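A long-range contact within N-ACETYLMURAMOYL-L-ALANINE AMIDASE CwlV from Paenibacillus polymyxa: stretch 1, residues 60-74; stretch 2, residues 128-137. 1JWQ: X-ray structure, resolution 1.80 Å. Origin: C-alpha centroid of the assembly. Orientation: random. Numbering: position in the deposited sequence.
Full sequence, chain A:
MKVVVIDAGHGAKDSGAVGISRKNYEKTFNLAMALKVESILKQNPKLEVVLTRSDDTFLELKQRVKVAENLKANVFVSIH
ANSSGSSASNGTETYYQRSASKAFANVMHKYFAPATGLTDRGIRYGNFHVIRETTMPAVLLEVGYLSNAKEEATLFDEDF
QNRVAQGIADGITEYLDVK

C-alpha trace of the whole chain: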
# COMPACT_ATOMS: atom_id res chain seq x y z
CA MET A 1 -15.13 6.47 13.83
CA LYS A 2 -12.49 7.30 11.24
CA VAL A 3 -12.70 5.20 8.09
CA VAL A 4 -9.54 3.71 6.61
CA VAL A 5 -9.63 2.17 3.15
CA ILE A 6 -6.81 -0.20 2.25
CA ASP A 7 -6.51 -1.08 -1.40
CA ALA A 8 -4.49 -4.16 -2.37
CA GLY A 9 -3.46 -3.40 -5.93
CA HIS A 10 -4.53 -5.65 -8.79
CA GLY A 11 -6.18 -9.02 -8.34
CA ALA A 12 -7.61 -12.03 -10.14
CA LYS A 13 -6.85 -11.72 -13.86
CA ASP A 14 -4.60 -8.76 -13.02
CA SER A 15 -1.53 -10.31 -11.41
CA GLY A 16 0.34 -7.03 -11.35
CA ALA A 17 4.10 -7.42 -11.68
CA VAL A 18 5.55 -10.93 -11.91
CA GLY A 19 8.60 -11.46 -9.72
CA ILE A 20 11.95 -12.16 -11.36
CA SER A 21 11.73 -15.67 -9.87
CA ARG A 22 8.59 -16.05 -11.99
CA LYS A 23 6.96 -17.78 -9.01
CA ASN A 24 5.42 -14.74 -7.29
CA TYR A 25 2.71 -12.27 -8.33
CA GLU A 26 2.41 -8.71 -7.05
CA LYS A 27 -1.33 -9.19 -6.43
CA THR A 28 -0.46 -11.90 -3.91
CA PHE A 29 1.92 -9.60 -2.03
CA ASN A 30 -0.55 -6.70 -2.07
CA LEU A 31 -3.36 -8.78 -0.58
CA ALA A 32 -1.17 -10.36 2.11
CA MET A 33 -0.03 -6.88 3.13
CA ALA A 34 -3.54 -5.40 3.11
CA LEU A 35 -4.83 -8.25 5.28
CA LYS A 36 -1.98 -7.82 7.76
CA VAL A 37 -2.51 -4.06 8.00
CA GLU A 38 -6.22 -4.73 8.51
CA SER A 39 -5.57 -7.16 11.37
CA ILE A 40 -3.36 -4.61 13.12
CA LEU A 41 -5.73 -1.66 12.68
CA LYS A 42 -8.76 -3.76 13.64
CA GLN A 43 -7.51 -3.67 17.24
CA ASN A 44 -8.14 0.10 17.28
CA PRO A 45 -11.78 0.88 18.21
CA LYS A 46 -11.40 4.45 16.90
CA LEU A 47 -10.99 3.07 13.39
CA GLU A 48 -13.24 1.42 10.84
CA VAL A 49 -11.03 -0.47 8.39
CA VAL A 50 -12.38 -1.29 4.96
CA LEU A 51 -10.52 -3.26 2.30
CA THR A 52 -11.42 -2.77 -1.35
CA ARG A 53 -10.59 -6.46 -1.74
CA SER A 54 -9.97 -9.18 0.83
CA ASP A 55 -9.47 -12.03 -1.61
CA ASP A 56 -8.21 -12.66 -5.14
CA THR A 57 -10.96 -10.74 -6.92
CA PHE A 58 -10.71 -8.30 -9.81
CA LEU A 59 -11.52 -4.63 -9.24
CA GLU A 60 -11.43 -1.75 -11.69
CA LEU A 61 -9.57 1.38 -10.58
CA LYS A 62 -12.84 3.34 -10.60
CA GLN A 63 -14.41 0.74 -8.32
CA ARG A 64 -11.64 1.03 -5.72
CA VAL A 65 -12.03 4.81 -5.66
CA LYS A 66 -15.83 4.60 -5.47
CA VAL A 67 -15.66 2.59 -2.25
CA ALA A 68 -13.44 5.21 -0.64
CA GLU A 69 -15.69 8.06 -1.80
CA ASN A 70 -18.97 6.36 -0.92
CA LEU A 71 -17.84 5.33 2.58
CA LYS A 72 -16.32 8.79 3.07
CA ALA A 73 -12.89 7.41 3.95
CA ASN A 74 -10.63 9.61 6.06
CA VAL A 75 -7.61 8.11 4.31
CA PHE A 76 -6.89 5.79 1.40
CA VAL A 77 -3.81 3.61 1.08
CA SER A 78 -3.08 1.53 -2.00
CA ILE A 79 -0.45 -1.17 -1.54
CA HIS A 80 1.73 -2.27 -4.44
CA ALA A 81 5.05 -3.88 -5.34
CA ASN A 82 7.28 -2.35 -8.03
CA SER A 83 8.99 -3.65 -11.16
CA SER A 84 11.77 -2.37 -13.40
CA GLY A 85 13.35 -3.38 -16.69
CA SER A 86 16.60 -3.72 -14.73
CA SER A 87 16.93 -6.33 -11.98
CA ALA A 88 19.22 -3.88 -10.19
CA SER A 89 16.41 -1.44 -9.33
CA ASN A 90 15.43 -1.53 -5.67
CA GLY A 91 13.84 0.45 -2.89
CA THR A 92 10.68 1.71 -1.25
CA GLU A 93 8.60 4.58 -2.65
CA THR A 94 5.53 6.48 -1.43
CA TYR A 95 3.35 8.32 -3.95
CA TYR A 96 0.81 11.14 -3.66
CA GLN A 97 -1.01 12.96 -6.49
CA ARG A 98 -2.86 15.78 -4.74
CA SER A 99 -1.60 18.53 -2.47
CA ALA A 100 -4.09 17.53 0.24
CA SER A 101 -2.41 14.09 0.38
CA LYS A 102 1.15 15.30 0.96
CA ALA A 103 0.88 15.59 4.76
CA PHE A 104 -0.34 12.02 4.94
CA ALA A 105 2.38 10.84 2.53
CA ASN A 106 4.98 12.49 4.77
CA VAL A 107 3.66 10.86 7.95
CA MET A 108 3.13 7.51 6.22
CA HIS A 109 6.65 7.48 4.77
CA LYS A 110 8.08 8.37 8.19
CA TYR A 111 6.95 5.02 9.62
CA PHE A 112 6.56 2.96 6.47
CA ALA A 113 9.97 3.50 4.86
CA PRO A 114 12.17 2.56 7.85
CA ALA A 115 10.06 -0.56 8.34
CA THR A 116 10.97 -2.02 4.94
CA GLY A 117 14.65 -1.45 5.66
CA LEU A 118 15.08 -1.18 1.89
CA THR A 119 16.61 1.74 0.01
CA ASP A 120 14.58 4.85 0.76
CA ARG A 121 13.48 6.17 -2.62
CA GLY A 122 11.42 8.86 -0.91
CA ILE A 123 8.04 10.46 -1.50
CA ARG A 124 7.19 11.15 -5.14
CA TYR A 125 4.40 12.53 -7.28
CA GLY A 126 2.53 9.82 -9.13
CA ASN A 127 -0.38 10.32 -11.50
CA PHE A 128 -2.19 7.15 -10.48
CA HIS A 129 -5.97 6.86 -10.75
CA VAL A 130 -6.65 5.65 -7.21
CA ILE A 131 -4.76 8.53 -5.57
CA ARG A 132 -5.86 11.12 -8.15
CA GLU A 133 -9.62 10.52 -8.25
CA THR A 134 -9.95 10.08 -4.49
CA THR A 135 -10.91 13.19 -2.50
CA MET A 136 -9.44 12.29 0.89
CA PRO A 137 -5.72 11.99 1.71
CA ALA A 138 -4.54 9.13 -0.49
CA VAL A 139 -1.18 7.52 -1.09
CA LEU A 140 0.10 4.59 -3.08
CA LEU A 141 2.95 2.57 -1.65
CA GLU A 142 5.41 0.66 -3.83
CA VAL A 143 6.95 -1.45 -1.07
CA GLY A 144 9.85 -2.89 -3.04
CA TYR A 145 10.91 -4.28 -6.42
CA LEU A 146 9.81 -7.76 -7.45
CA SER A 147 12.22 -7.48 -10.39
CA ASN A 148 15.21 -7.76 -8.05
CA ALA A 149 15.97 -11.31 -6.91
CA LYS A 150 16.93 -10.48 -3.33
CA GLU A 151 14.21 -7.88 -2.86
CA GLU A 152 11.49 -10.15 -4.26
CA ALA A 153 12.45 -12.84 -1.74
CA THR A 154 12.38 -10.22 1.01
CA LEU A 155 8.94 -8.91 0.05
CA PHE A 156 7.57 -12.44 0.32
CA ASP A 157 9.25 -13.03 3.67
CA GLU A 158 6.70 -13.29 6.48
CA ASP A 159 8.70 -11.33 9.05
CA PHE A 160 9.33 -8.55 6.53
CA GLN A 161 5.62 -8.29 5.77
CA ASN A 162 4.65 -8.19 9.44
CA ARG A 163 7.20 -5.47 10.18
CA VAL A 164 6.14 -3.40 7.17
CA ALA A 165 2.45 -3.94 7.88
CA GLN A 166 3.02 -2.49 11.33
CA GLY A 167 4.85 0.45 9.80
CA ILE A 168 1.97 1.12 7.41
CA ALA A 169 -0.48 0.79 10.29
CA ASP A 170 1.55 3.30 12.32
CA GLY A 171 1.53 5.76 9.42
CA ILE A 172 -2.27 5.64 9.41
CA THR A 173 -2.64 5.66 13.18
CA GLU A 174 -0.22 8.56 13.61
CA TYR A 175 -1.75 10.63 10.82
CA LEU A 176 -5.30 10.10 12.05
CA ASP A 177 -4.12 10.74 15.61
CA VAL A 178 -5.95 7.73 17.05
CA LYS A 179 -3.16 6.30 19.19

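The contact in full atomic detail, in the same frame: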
# COMPACT_ATOMS: atom_id res chain seq x y z
N GLU A 60 -11.85 -2.84 -10.82
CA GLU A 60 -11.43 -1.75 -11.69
C GLU A 60 -10.94 -0.61 -10.80
O GLU A 60 -11.33 -0.52 -9.64
CB GLU A 60 -12.61 -1.26 -12.54
CG GLU A 60 -13.20 -2.33 -13.44
CD GLU A 60 -12.41 -2.52 -14.72
OE1 GLU A 60 -11.18 -2.30 -14.71
OE2 GLU A 60 -13.02 -2.91 -15.74
N LEU A 61 -10.09 0.26 -11.35
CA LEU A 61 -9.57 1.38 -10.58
C LEU A 61 -10.72 2.26 -10.08
O LEU A 61 -10.72 2.70 -8.94
CB LEU A 61 -8.61 2.20 -11.44
CG LEU A 61 -7.39 1.44 -11.97
CD1 LEU A 61 -6.59 2.34 -12.90
CD2 LEU A 61 -6.53 0.97 -10.80
N LYS A 62 -11.69 2.51 -10.95
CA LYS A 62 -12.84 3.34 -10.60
C LYS A 62 -13.62 2.76 -9.43
O LYS A 62 -14.14 3.49 -8.59
CB LYS A 62 -13.75 3.50 -11.81
N GLN A 63 -13.69 1.43 -9.38
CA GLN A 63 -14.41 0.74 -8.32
C GLN A 63 -13.73 0.92 -6.97
O GLN A 63 -14.40 1.09 -5.95
CB GLN A 63 -14.54 -0.75 -8.66
N ARG A 64 -12.40 0.87 -6.96
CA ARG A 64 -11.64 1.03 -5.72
C ARG A 64 -11.85 2.44 -5.17
O ARG A 64 -12.01 2.63 -3.96
CB ARG A 64 -10.15 0.79 -5.99
CG ARG A 64 -9.85 -0.61 -6.52
CD ARG A 64 -8.53 -0.65 -7.27
NE ARG A 64 -8.36 -1.93 -7.96
CZ ARG A 64 -7.77 -3.00 -7.43
NH1 ARG A 64 -7.29 -2.95 -6.20
NH2 ARG A 64 -7.67 -4.11 -8.14
N VAL A 65 -11.84 3.42 -6.06
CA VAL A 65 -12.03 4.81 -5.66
C VAL A 65 -13.46 5.02 -5.15
O VAL A 65 -13.67 5.66 -4.12
CB VAL A 65 -11.77 5.78 -6.83
CG1 VAL A 65 -12.19 7.20 -6.44
CG2 VAL A 65 -10.31 5.75 -7.23
N LYS A 66 -14.43 4.45 -5.86
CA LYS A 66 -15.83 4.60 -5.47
C LYS A 66 -16.10 4.17 -4.04
O LYS A 66 -16.86 4.81 -3.32
CB LYS A 66 -16.73 3.84 -6.44
CG LYS A 66 -18.22 4.11 -6.20
CD LYS A 66 -19.05 3.83 -7.45
CE LYS A 66 -18.94 2.38 -7.89
NZ LYS A 66 -19.78 2.12 -9.10
N VAL A 67 -15.48 3.07 -3.62
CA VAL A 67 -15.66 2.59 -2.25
C VAL A 67 -15.19 3.65 -1.27
O VAL A 67 -15.89 3.98 -0.31
CB VAL A 67 -14.85 1.30 -1.99
CG1 VAL A 67 -14.95 0.91 -0.53
CG2 VAL A 67 -15.35 0.18 -2.89
N ALA A 68 -14.00 4.19 -1.51
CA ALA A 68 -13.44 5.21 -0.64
C ALA A 68 -14.34 6.44 -0.60
O ALA A 68 -14.61 6.97 0.48
CB ALA A 68 -12.04 5.60 -1.11
N GLU A 69 -14.82 6.88 -1.75
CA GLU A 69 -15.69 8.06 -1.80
C GLU A 69 -17.03 7.81 -1.13
O GLU A 69 -17.49 8.62 -0.32
CB GLU A 69 -15.91 8.51 -3.24
CG GLU A 69 -14.62 8.90 -3.94
CD GLU A 69 -13.85 9.96 -3.17
OE1 GLU A 69 -12.63 9.79 -2.98
OE2 GLU A 69 -14.48 10.95 -2.74
N ASN A 70 -17.66 6.69 -1.48
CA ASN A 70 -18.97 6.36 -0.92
C ASN A 70 -18.97 6.17 0.60
O ASN A 70 -19.90 6.60 1.28
CB ASN A 70 -19.52 5.10 -1.60
CG ASN A 70 -20.85 4.66 -1.01
OD1 ASN A 70 -20.90 3.72 -0.22
ND2 ASN A 70 -21.93 5.34 -1.39
N LEU A 71 -17.93 5.54 1.13
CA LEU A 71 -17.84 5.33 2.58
C LEU A 71 -17.20 6.51 3.30
O LEU A 71 -16.99 6.48 4.51
CB LEU A 71 -17.04 4.05 2.87
CG LEU A 71 -17.59 2.78 2.21
CD1 LEU A 71 -16.75 1.57 2.63
CD2 LEU A 71 -19.05 2.59 2.62
N LYS A 72 -16.92 7.57 2.54
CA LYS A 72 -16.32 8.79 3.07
C LYS A 72 -15.06 8.48 3.88
O LYS A 72 -14.94 8.89 5.03
CB LYS A 72 -17.32 9.55 3.93
CG LYS A 72 -18.61 9.92 3.21
CD LYS A 72 -19.52 10.79 4.08
CE LYS A 72 -19.89 10.09 5.38
NZ LYS A 72 -20.56 8.79 5.16
N ALA A 73 -14.13 7.77 3.26
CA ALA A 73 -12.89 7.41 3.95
C ALA A 73 -12.13 8.65 4.42
O ALA A 73 -12.18 9.70 3.79
CB ALA A 73 -12.01 6.58 3.02
N ASN A 74 -11.43 8.52 5.54
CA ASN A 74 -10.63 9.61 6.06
C ASN A 74 -9.27 9.54 5.38
O ASN A 74 -8.60 10.56 5.18
CB ASN A 74 -10.48 9.49 7.58
CG ASN A 74 -11.78 9.77 8.31
OD1 ASN A 74 -12.71 8.97 8.27
ND2 ASN A 74 -11.84 10.92 8.97
N PHE A 128 -1.50 8.43 -10.51
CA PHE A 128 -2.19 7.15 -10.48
C PHE A 128 -3.66 7.36 -10.13
O PHE A 128 -3.98 8.06 -9.18
CB PHE A 128 -1.52 6.24 -9.44
CG PHE A 128 -0.03 6.08 -9.65
CD1 PHE A 128 0.84 6.12 -8.57
CD2 PHE A 128 0.49 5.90 -10.93
CE1 PHE A 128 2.21 5.99 -8.75
CE2 PHE A 128 1.87 5.78 -11.12
CZ PHE A 128 2.73 5.82 -10.03
N HIS A 129 -4.53 6.73 -10.91
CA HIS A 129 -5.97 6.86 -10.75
C HIS A 129 -6.48 6.82 -9.31
O HIS A 129 -7.16 7.74 -8.87
CB HIS A 129 -6.67 5.76 -11.56
CG HIS A 129 -8.16 5.90 -11.62
ND1 HIS A 129 -8.84 6.09 -12.80
CD2 HIS A 129 -9.10 5.89 -10.64
CE1 HIS A 129 -10.14 6.19 -12.55
NE2 HIS A 129 -10.32 6.07 -11.25
N VAL A 130 -6.15 5.77 -8.57
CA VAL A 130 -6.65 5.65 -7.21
C VAL A 130 -6.26 6.77 -6.24
O VAL A 130 -6.99 7.02 -5.28
CB VAL A 130 -6.28 4.28 -6.59
CG1 VAL A 130 -6.85 3.16 -7.46
CG2 VAL A 130 -4.78 4.14 -6.46
N ILE A 131 -5.14 7.45 -6.47
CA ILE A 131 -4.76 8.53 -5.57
C ILE A 131 -5.10 9.90 -6.17
O ILE A 131 -5.04 10.93 -5.49
CB ILE A 131 -3.25 8.46 -5.17
CG1 ILE A 131 -2.35 8.41 -6.41
CG2 ILE A 131 -3.01 7.22 -4.32
CD1 ILE A 131 -0.85 8.47 -6.07
N ARG A 132 -5.49 9.90 -7.44
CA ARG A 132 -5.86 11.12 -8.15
C ARG A 132 -7.36 11.41 -8.03
O ARG A 132 -7.76 12.54 -7.75
CB ARG A 132 -5.52 11.00 -9.63
CG ARG A 132 -6.04 12.17 -10.46
CD ARG A 132 -5.77 11.97 -11.94
NE ARG A 132 -6.53 10.86 -12.50
CZ ARG A 132 -5.99 9.79 -13.08
NH1 ARG A 132 -4.68 9.69 -13.19
NH2 ARG A 132 -6.77 8.83 -13.56
N GLU A 133 -8.17 10.39 -8.27
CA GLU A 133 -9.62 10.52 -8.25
C GLU A 133 -10.24 10.50 -6.86
O GLU A 133 -11.41 10.86 -6.69
CB GLU A 133 -10.25 9.44 -9.13
CG GLU A 133 -9.78 9.52 -10.58
CD GLU A 133 -10.09 10.86 -11.22
OE1 GLU A 133 -9.27 11.36 -12.02
OE2 GLU A 133 -11.17 11.42 -10.93
N THR A 134 -9.47 10.09 -5.86
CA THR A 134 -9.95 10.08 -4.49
C THR A 134 -9.97 11.53 -4.01
O THR A 134 -9.23 12.37 -4.54
CB THR A 134 -9.03 9.25 -3.58
OG1 THR A 134 -7.69 9.29 -4.09
CG2 THR A 134 -9.52 7.80 -3.52
N THR A 135 -10.80 11.83 -3.02
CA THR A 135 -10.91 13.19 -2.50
C THR A 135 -10.36 13.35 -1.09
O THR A 135 -10.31 14.46 -0.57
CB THR A 135 -12.36 13.69 -2.51
OG1 THR A 135 -13.14 12.88 -1.61
CG2 THR A 135 -12.95 13.59 -3.91
N MET A 136 -10.00 12.24 -0.46
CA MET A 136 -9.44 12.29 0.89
C MET A 136 -7.94 12.02 0.75
O MET A 136 -7.47 11.63 -0.32
CB MET A 136 -10.08 11.23 1.80
CG MET A 136 -9.70 9.77 1.49
SD MET A 136 -10.38 9.09 -0.04
CE MET A 136 -12.17 9.42 0.19
N PRO A 137 -7.16 12.24 1.82
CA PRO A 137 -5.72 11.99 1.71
C PRO A 137 -5.51 10.57 1.19
O PRO A 137 -6.02 9.61 1.76
CB PRO A 137 -5.22 12.18 3.14
CG PRO A 137 -6.11 13.29 3.63
CD PRO A 137 -7.48 12.85 3.13

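Stretch 1 carries a helix over residues 61-70, with E60 at its N-cap position. Its N-H to O bonds follow the i to i-4 pattern, for example E69 N to V65 O at 2.9 Å and N70 N to K66 O at 2.7 Å. The helix closes in a Schellman motif: K72 takes a positive phi (51°), while A73 N bonds to A68 O at 2.9 Å and K72 N to E69 O at 3.1 Å. Stretch 2 begins with F128 at an N-cap and a short helix from H129, then continues as a loop. The CA atoms of V65 and V130 lie 5.7 Å apart, and those of N74 and M136 5.9 Å apart, so both segments advance in the same sense. Together they bury 607 Å², both sides summed.

At the start of the helix, the CA-to-CB bonds of L61 and V65 point toward stretch 2, and these side chains meet H129 and V130. L61 CB sits 3.9 Å from the centroid of the H129 ring and 19° off its normal, a CH-pi contact over one face. V65 CG2 approaches the same ring at its edge, 3.6 Å from H129 CD2. Apolar packing continues with L61 CD2 to V130 CG1 at 4.0 Å and V65 CG2 to V130 CG1 at 4.3 Å. The other methyl of V65, CG1, lies 4.0 Å from T134 CG2.

The polar link is made by E69. Its CA-to-CB bond points sideways, yet with chi1 and chi2 both m its carboxylate comes nearer and grips T135 twice: T135 N donates to E69 OE1 (2.7 Å, N-H...acceptor angle 145°), and T135 OG1 donates to E69 OE2 (2.6 Å). Each carboxylate oxygen thus has its own donor, one backbone and one side chain. Within stretch 2, T134 OG1 donates to V130 O at 2.7 Å, tying the loop back to the short helix, and R132 NE forms a salt bridge with E133 OE1 at 2.8 Å.

M136, which has the largest covered area of any residue here (85 Å²), fills the space beside the helix end. Its SD lies 4.0 Å from A68 CB and its CE 4.0 Å from A73 CB; M136 CE is also 3.5 Å from A68 O. Farther along, the CA-to-CB bond of N74 points away, and contact passes to its backbone: N74 O is 3.3 Å from P137 CD.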